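Acetylcholine-binding protein (Bulinus truncatus, PDB 2BJ0) probably binds acetylcholine and forms a soluble pentamer related to the ligand-binding domain of nicotinic acetylcholine receptors. Local coordinates at residues L151-E156 / A175-N180; L179-Y184 / M190-E195. All coordinates share one frame; numbering follows the deposited sequence.

Interaction 1 of 2, residues L151-E156 / A175-N180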
ATOM      1  N   LEU A 151      26.519 -14.557   7.333  1.00 29.63           N
ATOM      2  CA  LEU A 151      25.523 -15.573   7.001  1.00 30.27           C
ATOM      3  C   LEU A 151      26.115 -16.947   7.208  1.00 31.92           C
ATOM      4  O   LEU A 151      27.283 -17.173   6.884  1.00 31.61           O
ATOM      5  CB  LEU A 151      25.109 -15.479   5.528  1.00 29.93           C
ATOM      6  CG  LEU A 151      24.067 -14.430   5.166  1.00 30.81           C
ATOM      7  CD1 LEU A 151      23.673 -14.534   3.709  1.00 30.47           C
ATOM      8  CD2 LEU A 151      22.851 -14.600   6.050  1.00 28.68           C
ATOM      9  N   ILE A 152      25.306 -17.850   7.749  1.00 32.79           N
ATOM     10  CA  ILE A 152      25.693 -19.242   7.905  1.00 35.02           C
ATOM     11  C   ILE A 152      24.479 -20.098   7.535  1.00 35.53           C
ATOM     12  O   ILE A 152      23.323 -19.648   7.636  1.00 34.58           O
ATOM     13  CB  ILE A 152      26.203 -19.557   9.362  1.00 34.90           C
ATOM     14  CG1 ILE A 152      25.120 -19.304  10.407  1.00 35.73           C
ATOM     15  CG2 ILE A 152      27.490 -18.753   9.714  1.00 36.79           C
ATOM     16  CD1 ILE A 152      25.544 -19.644  11.851  1.00 36.13           C
ATOM     17  N   THR A 153      24.739 -21.305   7.056  1.00 36.16           N
ATOM     18  CA  THR A 153      23.674 -22.274   6.859  1.00 37.72           C
ATOM     19  C   THR A 153      23.092 -22.700   8.208  1.00 38.61           C
ATOM     20  O   THR A 153      23.815 -23.029   9.162  1.00 38.07           O
ATOM     21  CB  THR A 153      24.178 -23.463   6.020  1.00 37.61           C
ATOM     22  OG1 THR A 153      24.339 -23.023   4.663  1.00 39.70           O
ATOM     23  CG2 THR A 153      23.108 -24.569   5.878  1.00 37.74           C
ATOM     24  N   GLY A 154      21.770 -22.647   8.287  1.00 39.47           N
ATOM     25  CA  GLY A 154      21.064 -23.031   9.503  1.00 41.67           C
ATOM     26  C   GLY A 154      21.027 -24.523   9.770  1.00 42.86           C
ATOM     27  O   GLY A 154      21.472 -25.336   8.946  1.00 42.90           O
ATOM     28  N   GLU A 155      20.438 -24.868  10.915  1.00 44.40           N
ATOM     29  CA  GLU A 155      20.383 -26.236  11.453  1.00 46.02           C
ATOM     30  C   GLU A 155      19.937 -27.366  10.512  1.00 46.08           C
ATOM     31  O   GLU A 155      20.343 -28.520  10.685  1.00 46.38           O
ATOM     32  CB  GLU A 155      19.480 -26.253  12.680  1.00 46.22           C
ATOM     33  CG  GLU A 155      20.037 -25.485  13.855  1.00 49.48           C
ATOM     34  CD  GLU A 155      19.227 -25.737  15.108  1.00 55.03           C
ATOM     35  OE1 GLU A 155      17.978 -25.579  15.062  1.00 56.20           O
ATOM     36  OE2 GLU A 155      19.840 -26.121  16.130  1.00 57.60           O
ATOM     37  N   GLU A 156      19.098 -27.038   9.534  1.00 46.30           N
ATOM     38  CA  GLU A 156      18.541 -28.037   8.624  1.00 46.35           C
ATOM     39  C   GLU A 156      19.492 -28.459   7.506  1.00 45.91           C
ATOM     40  O   GLU A 156      19.168 -29.327   6.691  1.00 45.80           O
ATOM     41  CB  GLU A 156      17.229 -27.523   8.050  1.00 46.91           C
ATOM     42  CG  GLU A 156      16.181 -27.264   9.119  1.00 48.77           C
ATOM     43  CD  GLU A 156      14.798 -27.143   8.530  1.00 53.66           C
ATOM     44  OE1 GLU A 156      14.584 -27.704   7.436  1.00 55.58           O
ATOM     45  OE2 GLU A 156      13.926 -26.488   9.153  1.00 56.35           O
ATOM     46  N   ALA A 175      17.151 -29.189  -5.201  1.00 34.75           N
ATOM     47  CA  ALA A 175      17.301 -27.876  -4.603  1.00 34.72           C
ATOM     48  C   ALA A 175      18.415 -27.944  -3.600  1.00 34.80           C
ATOM     49  O   ALA A 175      18.431 -28.831  -2.756  1.00 34.08           O
ATOM     50  CB  ALA A 175      15.976 -27.427  -3.918  1.00 34.05           C
ATOM     51  N   THR A 176      19.364 -27.021  -3.703  1.00 35.44           N
ATOM     52  CA  THR A 176      20.392 -26.868  -2.684  1.00 36.65           C
ATOM     53  C   THR A 176      20.641 -25.387  -2.454  1.00 36.63           C
ATOM     54  O   THR A 176      20.036 -24.538  -3.103  1.00 36.48           O
ATOM     55  CB  THR A 176      21.722 -27.559  -3.087  1.00 36.82           C
ATOM     56  OG1 THR A 176      22.189 -27.001  -4.320  1.00 38.33           O
ATOM     57  CG2 THR A 176      21.509 -29.040  -3.448  1.00 39.30           C
ATOM     58  N   GLN A 177      21.533 -25.091  -1.515  1.00 37.40           N
ATOM     59  CA  GLN A 177      22.014 -23.733  -1.310  1.00 37.96           C
ATOM     60  C   GLN A 177      23.516 -23.718  -1.096  1.00 38.90           C
ATOM     61  O   GLN A 177      24.104 -24.693  -0.638  1.00 38.72           O
ATOM     62  CB  GLN A 177      21.287 -23.065  -0.146  1.00 37.88           C
ATOM     63  CG  GLN A 177      21.738 -23.456   1.238  1.00 37.43           C
ATOM     64  CD  GLN A 177      20.776 -22.950   2.294  1.00 39.28           C
ATOM     65  OE1 GLN A 177      19.561 -23.061   2.117  1.00 40.52           O
ATOM     66  NE2 GLN A 177      21.306 -22.391   3.388  1.00 36.25           N
ATOM     67  N   SER A 178      24.122 -22.600  -1.448  1.00 39.55           N
ATOM     68  CA  SER A 178      25.528 -22.406  -1.278  1.00 41.34           C
ATOM     69  C   SER A 178      25.783 -21.019  -0.678  1.00 41.78           C
ATOM     70  O   SER A 178      25.095 -20.052  -1.013  1.00 41.02           O
ATOM     71  CB  SER A 178      26.208 -22.570  -2.634  1.00 41.31           C
ATOM     72  OG  SER A 178      27.432 -21.881  -2.658  1.00 44.97           O
ATOM     73  N   LEU A 179      26.758 -20.938   0.220  1.00 42.52           N
ATOM     74  CA  LEU A 179      27.129 -19.678   0.849  1.00 44.11           C
ATOM     75  C   LEU A 179      28.311 -19.074   0.098  1.00 45.06           C
ATOM     76  O   LEU A 179      29.282 -19.759  -0.177  1.00 44.65           O
ATOM     77  CB  LEU A 179      27.475 -19.907   2.327  1.00 44.22           C
ATOM     78  CG  LEU A 179      28.207 -18.808   3.113  1.00 45.32           C
ATOM     79  CD1 LEU A 179      27.376 -17.504   3.198  1.00 44.83           C
ATOM     80  CD2 LEU A 179      28.571 -19.298   4.513  1.00 45.25           C
ATOM     81  N   ASN A 180      28.216 -17.798  -0.250  1.00 46.02           N
ATOM     82  CA  ASN A 180      29.276 -17.132  -1.002  1.00 47.51           C
ATOM     83  C   ASN A 180      29.544 -15.770  -0.397  1.00 48.44           C
ATOM     84  O   ASN A 180      28.758 -15.297   0.423  1.00 47.57           O
ATOM     85  CB  ASN A 180      28.880 -16.975  -2.481  1.00 47.71           C
ATOM     86  CG  ASN A 180      28.155 -18.214  -3.042  1.00 49.22           C
ATOM     87  OD1 ASN A 180      28.772 -19.255  -3.300  1.00 50.62           O
ATOM     88  ND2 ASN A 180      26.847 -18.095  -3.239  1.00 48.86           N
TER
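Q177 reaches across to T153, and two residues on L179 packs against L151. Q177 is buried, and its side chain points toward 151-156. Its CG sits between the backbone N and the carbonyl carbon (chi1 78°), and the chain then runs extended, which carries the amide over to the other strand. There Q177 NE2 donates a weak hydrogen bond to T153 OG1, 3.4 Å away and bent to 148° at the hydrogen. The same nitrogen lies 3.8 Å from the methyl T153 CG2. The two side chains approach from opposite directions. Q177 NE2 also gives a weak bond to the carbonyl of L29, so two weak bonds share the buried amide nitrogen. S178 faces away from 151-156 and bonds within its own strand, S178 OG to N180 OD1 at 3.0 Å. L179 turns back toward L151. Its CG is anti to the backbone N (chi1 166°), which brings both methyls to the other strand. L179 CD1 touches L151 CB at 3.8 Å. L179 CD2 lies 3.4 Å from the carbonyl oxygen L151 O. The nearest CA atoms across the contact are those of I152 and L179, 7.2 Å apart. No backbone hydrogen bond joins the two strands. The axes of 151-153 and 175-180 come within 7.8 Å and run roughly antiparallel. L29 and I194 extend the apolar layer around L151. Strand 149-153 belongs to the mixed sheet and strand 170-183 to the antiparallel sheet. The contact is thus a face-to-face meeting of two sheets, as in the immunoglobulin-like beta sandwich of this ligand-binding domain.

Interaction 2 of 2, residues L179-Y184 / M190-E195; sequences LNRKKY and MYDDIE
D193 faces N180 across an antiparallel hydrogen-bonded pair. D193 CB leads to a carboxylate turned toward the partner strand, with CG between the backbone N and the carbonyl carbon (chi1 66°). D193 OD1 accepts a nearly straight bond from N180 ND2 at 3.2 Å. The oxygen is met on its syn side, 35° out of the carboxylate plane. D193 OD2 touches K182 CG at 3.8 Å and is buried without a hydrogen-bond partner; K182 NZ stays 4.5 Å from it. With an alanine at D193, N180 ND2 would probably lose this acceptor and K182 the nearer of two negative charges. Backbone bonds join N180 to D193 and K182 to Y191 in both directions, making the beta hairpin whose tip carries the vicinal C186-C187 disulfide, the C-loop. Y191 lies beside a bound CXS, probably from the crystallisation liquor, consistent with the ligand pocket that the C-loop covers in this family. D192 OD1 lies over the R181 guanidinium, 3.7 Å from R181 NE, a long salt bridge with no N-H aimed at the oxygen. N146 ND2 bonds D192 OD1, and L151 N bonds D192 OD2. Y184 turns its ring edge to the Y191 face, an offset edge-to-face pair at 86°.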
ATOM      1  N   LEU A 179      26.758 -20.938   0.220  1.00 42.52           N
ATOM      2  CA  LEU A 179      27.129 -19.678   0.849  1.00 44.11           C
ATOM      3  C   LEU A 179      28.311 -19.074   0.098  1.00 45.06           C
ATOM      4  O   LEU A 179      29.282 -19.759  -0.177  1.00 44.65           O
ATOM      5  CB  LEU A 179      27.475 -19.907   2.327  1.00 44.22           C
ATOM      6  CG  LEU A 179      28.207 -18.808   3.113  1.00 45.32           C
ATOM      7  CD1 LEU A 179      27.376 -17.504   3.198  1.00 44.83           C
ATOM      8  CD2 LEU A 179      28.571 -19.298   4.513  1.00 45.25           C
ATOM      9  N   ASN A 180      28.216 -17.798  -0.250  1.00 46.02           N
ATOM     10  CA  ASN A 180      29.276 -17.132  -1.002  1.00 47.51           C
ATOM     11  C   ASN A 180      29.544 -15.770  -0.397  1.00 48.44           C
ATOM     12  O   ASN A 180      28.758 -15.297   0.423  1.00 47.57           O
ATOM     13  CB  ASN A 180      28.880 -16.975  -2.481  1.00 47.71           C
ATOM     14  CG  ASN A 180      28.155 -18.214  -3.042  1.00 49.22           C
ATOM     15  OD1 ASN A 180      28.772 -19.255  -3.300  1.00 50.62           O
ATOM     16  ND2 ASN A 180      26.847 -18.095  -3.239  1.00 48.86           N
ATOM     17  N   ARG A 181      30.654 -15.149  -0.787  1.00 49.94           N
ATOM     18  CA  ARG A 181      30.878 -13.731  -0.498  1.00 51.96           C
ATOM     19  C   ARG A 181      31.439 -12.990  -1.696  1.00 52.66           C
ATOM     20  O   ARG A 181      32.222 -13.549  -2.461  1.00 52.67           O
ATOM     21  CB  ARG A 181      31.741 -13.519   0.739  1.00 52.24           C
ATOM     22  CG  ARG A 181      33.013 -14.306   0.763  1.00 55.28           C
ATOM     23  CD  ARG A 181      33.343 -14.805   2.156  1.00 60.47           C
ATOM     24  NE  ARG A 181      32.313 -15.734   2.637  1.00 63.39           N
ATOM     25  CZ  ARG A 181      32.225 -16.192   3.881  1.00 64.06           C
ATOM     26  NH1 ARG A 181      33.093 -15.806   4.811  1.00 64.70           N
ATOM     27  NH2 ARG A 181      31.253 -17.037   4.197  1.00 64.92           N
ATOM     28  N   LYS A 182      31.011 -11.737  -1.850  1.00 53.61           N
ATOM     29  CA  LYS A 182      31.320 -10.917  -3.021  1.00 54.83           C
ATOM     30  C   LYS A 182      31.863  -9.532  -2.639  1.00 55.28           C
ATOM     31  O   LYS A 182      31.469  -8.948  -1.628  1.00 54.88           O
ATOM     32  CB  LYS A 182      30.069 -10.758  -3.917  1.00 55.09           C
ATOM     33  CG  LYS A 182      29.524 -12.072  -4.533  1.00 56.86           C
ATOM     34  CD  LYS A 182      30.472 -12.674  -5.609  1.00 59.34           C
ATOM     35  CE  LYS A 182      30.439 -14.221  -5.642  1.00 59.49           C
ATOM     36  NZ  LYS A 182      29.122 -14.794  -6.073  1.00 60.16           N
ATOM     37  N   LYS A 183      32.777  -9.019  -3.458  1.00 56.21           N
ATOM     38  CA  LYS A 183      33.235  -7.632  -3.356  1.00 57.23           C
ATOM     39  C   LYS A 183      32.275  -6.729  -4.143  1.00 57.62           C
ATOM     40  O   LYS A 183      32.058  -6.933  -5.341  1.00 57.67           O
ATOM     41  CB  LYS A 183      34.656  -7.495  -3.934  1.00 57.19           C
ATOM     42  CG  LYS A 183      35.653  -6.598  -3.158  1.00 57.84           C
ATOM     43  CD  LYS A 183      35.020  -5.445  -2.387  1.00 57.56           C
ATOM     44  CE  LYS A 183      35.919  -4.229  -2.390  1.00 57.84           C
ATOM     45  NZ  LYS A 183      35.367  -3.182  -3.304  1.00 57.84           N
ATOM     46  N   TYR A 184      31.686  -5.744  -3.474  1.00 58.39           N
ATOM     47  CA  TYR A 184      30.891  -4.746  -4.189  1.00 58.98           C
ATOM     48  C   TYR A 184      31.594  -3.402  -4.306  1.00 59.35           C
ATOM     49  O   TYR A 184      32.477  -3.051  -3.508  1.00 59.04           O
ATOM     50  CB  TYR A 184      29.484  -4.591  -3.594  1.00 59.24           C
ATOM     51  CG  TYR A 184      28.636  -5.824  -3.791  1.00 59.61           C
ATOM     52  CD1 TYR A 184      27.917  -6.026  -4.974  1.00 59.83           C
ATOM     53  CD2 TYR A 184      28.583  -6.811  -2.808  1.00 59.15           C
ATOM     54  CE1 TYR A 184      27.146  -7.179  -5.152  1.00 59.70           C
ATOM     55  CE2 TYR A 184      27.827  -7.957  -2.972  1.00 59.31           C
ATOM     56  CZ  TYR A 184      27.108  -8.139  -4.138  1.00 59.64           C
ATOM     57  OH  TYR A 184      26.365  -9.289  -4.282  1.00 59.73           O
ATOM     58  N   MET A 190      33.496  -7.281   2.028  1.00 53.27           N
ATOM     59  CA  MET A 190      32.616  -8.134   1.254  1.00 51.74           C
ATOM     60  C   MET A 190      31.252  -8.319   1.933  1.00 48.39           C
ATOM     61  O   MET A 190      31.091  -8.090   3.135  1.00 48.30           O
ATOM     62  CB  MET A 190      33.269  -9.490   1.028  1.00 52.00           C
ATOM     63  CG  MET A 190      34.606  -9.459   0.287  1.00 53.55           C
ATOM     64  SD  MET A 190      35.047 -11.192  -0.040  1.00 55.80           S
ATOM     65  CE  MET A 190      36.744 -11.252   0.589  1.00 55.96           C
ATOM     66  N   TYR A 191      30.282  -8.737   1.135  1.00 44.64           N
ATOM     67  CA  TYR A 191      28.949  -9.076   1.601  1.00 41.60           C
ATOM     68  C   TYR A 191      28.745 -10.579   1.451  1.00 39.41           C
ATOM     69  O   TYR A 191      29.123 -11.140   0.447  1.00 39.31           O
ATOM     70  CB  TYR A 191      27.916  -8.301   0.779  1.00 41.05           C
ATOM     71  CG  TYR A 191      27.837  -6.854   1.205  1.00 41.51           C
ATOM     72  CD1 TYR A 191      28.906  -5.977   0.983  1.00 41.00           C
ATOM     73  CD2 TYR A 191      26.704  -6.357   1.845  1.00 39.82           C
ATOM     74  CE1 TYR A 191      28.842  -4.635   1.396  1.00 42.27           C
ATOM     75  CE2 TYR A 191      26.639  -5.036   2.260  1.00 40.10           C
ATOM     76  CZ  TYR A 191      27.702  -4.181   2.033  1.00 40.61           C
ATOM     77  OH  TYR A 191      27.640  -2.868   2.464  1.00 43.55           O
ATOM     78  N   ASP A 192      28.162 -11.227   2.448  1.00 37.14           N
ATOM     79  CA  ASP A 192      27.743 -12.614   2.318  1.00 35.11           C
ATOM     80  C   ASP A 192      26.421 -12.763   1.565  1.00 35.31           C
ATOM     81  O   ASP A 192      25.506 -11.949   1.722  1.00 34.13           O
ATOM     82  CB  ASP A 192      27.548 -13.220   3.681  1.00 34.48           C
ATOM     83  CG  ASP A 192      28.854 -13.395   4.444  1.00 33.92           C
ATOM     84  OD1 ASP A 192      29.947 -13.168   3.882  1.00 30.31           O
ATOM     85  OD2 ASP A 192      28.852 -13.728   5.627  1.00 29.27           O
ATOM     86  N   ASP A 193      26.312 -13.819   0.770  1.00 34.53           N
ATOM     87  CA  ASP A 193      25.010 -14.206   0.262  1.00 35.48           C
ATOM     88  C   ASP A 193      24.838 -15.706   0.310  1.00 34.69           C
ATOM     89  O   ASP A 193      25.824 -16.455   0.344  1.00 34.13           O
ATOM     90  CB  ASP A 193      24.732 -13.631  -1.126  1.00 35.83           C
ATOM     91  CG  ASP A 193      25.638 -14.189  -2.179  1.00 39.94           C
ATOM     92  OD1 ASP A 193      25.336 -15.274  -2.728  1.00 44.43           O
ATOM     93  OD2 ASP A 193      26.669 -13.589  -2.551  1.00 44.47           O
ATOM     94  N   ILE A 194      23.594 -16.148   0.378  1.00 33.27           N
ATOM     95  CA  ILE A 194      23.309 -17.552   0.142  1.00 32.83           C
ATOM     96  C   ILE A 194      22.570 -17.633  -1.180  1.00 33.05           C
ATOM     97  O   ILE A 194      21.656 -16.834  -1.460  1.00 32.87           O
ATOM     98  CB  ILE A 194      22.515 -18.172   1.306  1.00 32.73           C
ATOM     99  CG1 ILE A 194      23.393 -18.173   2.553  1.00 32.18           C
ATOM    100  CG2 ILE A 194      22.035 -19.609   0.957  1.00 32.48           C
ATOM    101  CD1 ILE A 194      22.747 -18.726   3.803  1.00 30.99           C
ATOM    102  N   GLU A 195      22.985 -18.579  -2.007  1.00 32.59           N
ATOM    103  CA  GLU A 195      22.381 -18.771  -3.300  1.00 33.20           C
ATOM    104  C   GLU A 195      21.623 -20.085  -3.337  1.00 32.72           C
ATOM    105  O   GLU A 195      22.221 -21.160  -3.160  1.00 32.75           O
ATOM    106  CB  GLU A 195      23.466 -18.744  -4.368  1.00 33.70           C
ATOM    107  CG  GLU A 195      22.941 -18.998  -5.775  1.00 39.91           C
ATOM    108  CD  GLU A 195      23.714 -18.224  -6.839  1.00 46.77           C
ATOM    109  OE1 GLU A 195      24.360 -17.187  -6.503  1.00 49.39           O
ATOM    110  OE2 GLU A 195      23.666 -18.655  -8.021  1.00 51.45           O
TER

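Both interactions use strand 170-183, and they share L179 and N180. Interaction 1 sits nearer the centre of the chain and joins two sheets, with no backbone hydrogen bond between them. Its chemistry is mostly apolar, with one weak amide bond. Interaction 2 joins neighbouring strands of one sheet. It buries about three times as much surface, 617 against 195 Å², and relies on backbone bonds, with an amide-carboxylate bond, looser charge pairs and an aromatic pair beside them. Its exposed residues, such as R181 and K182, lie on the strand that edges the sheet within this chain, while Y191 to I194 are buried. The two contacts also meet directly: S178 O probably accepts a bond from the E195 backbone N.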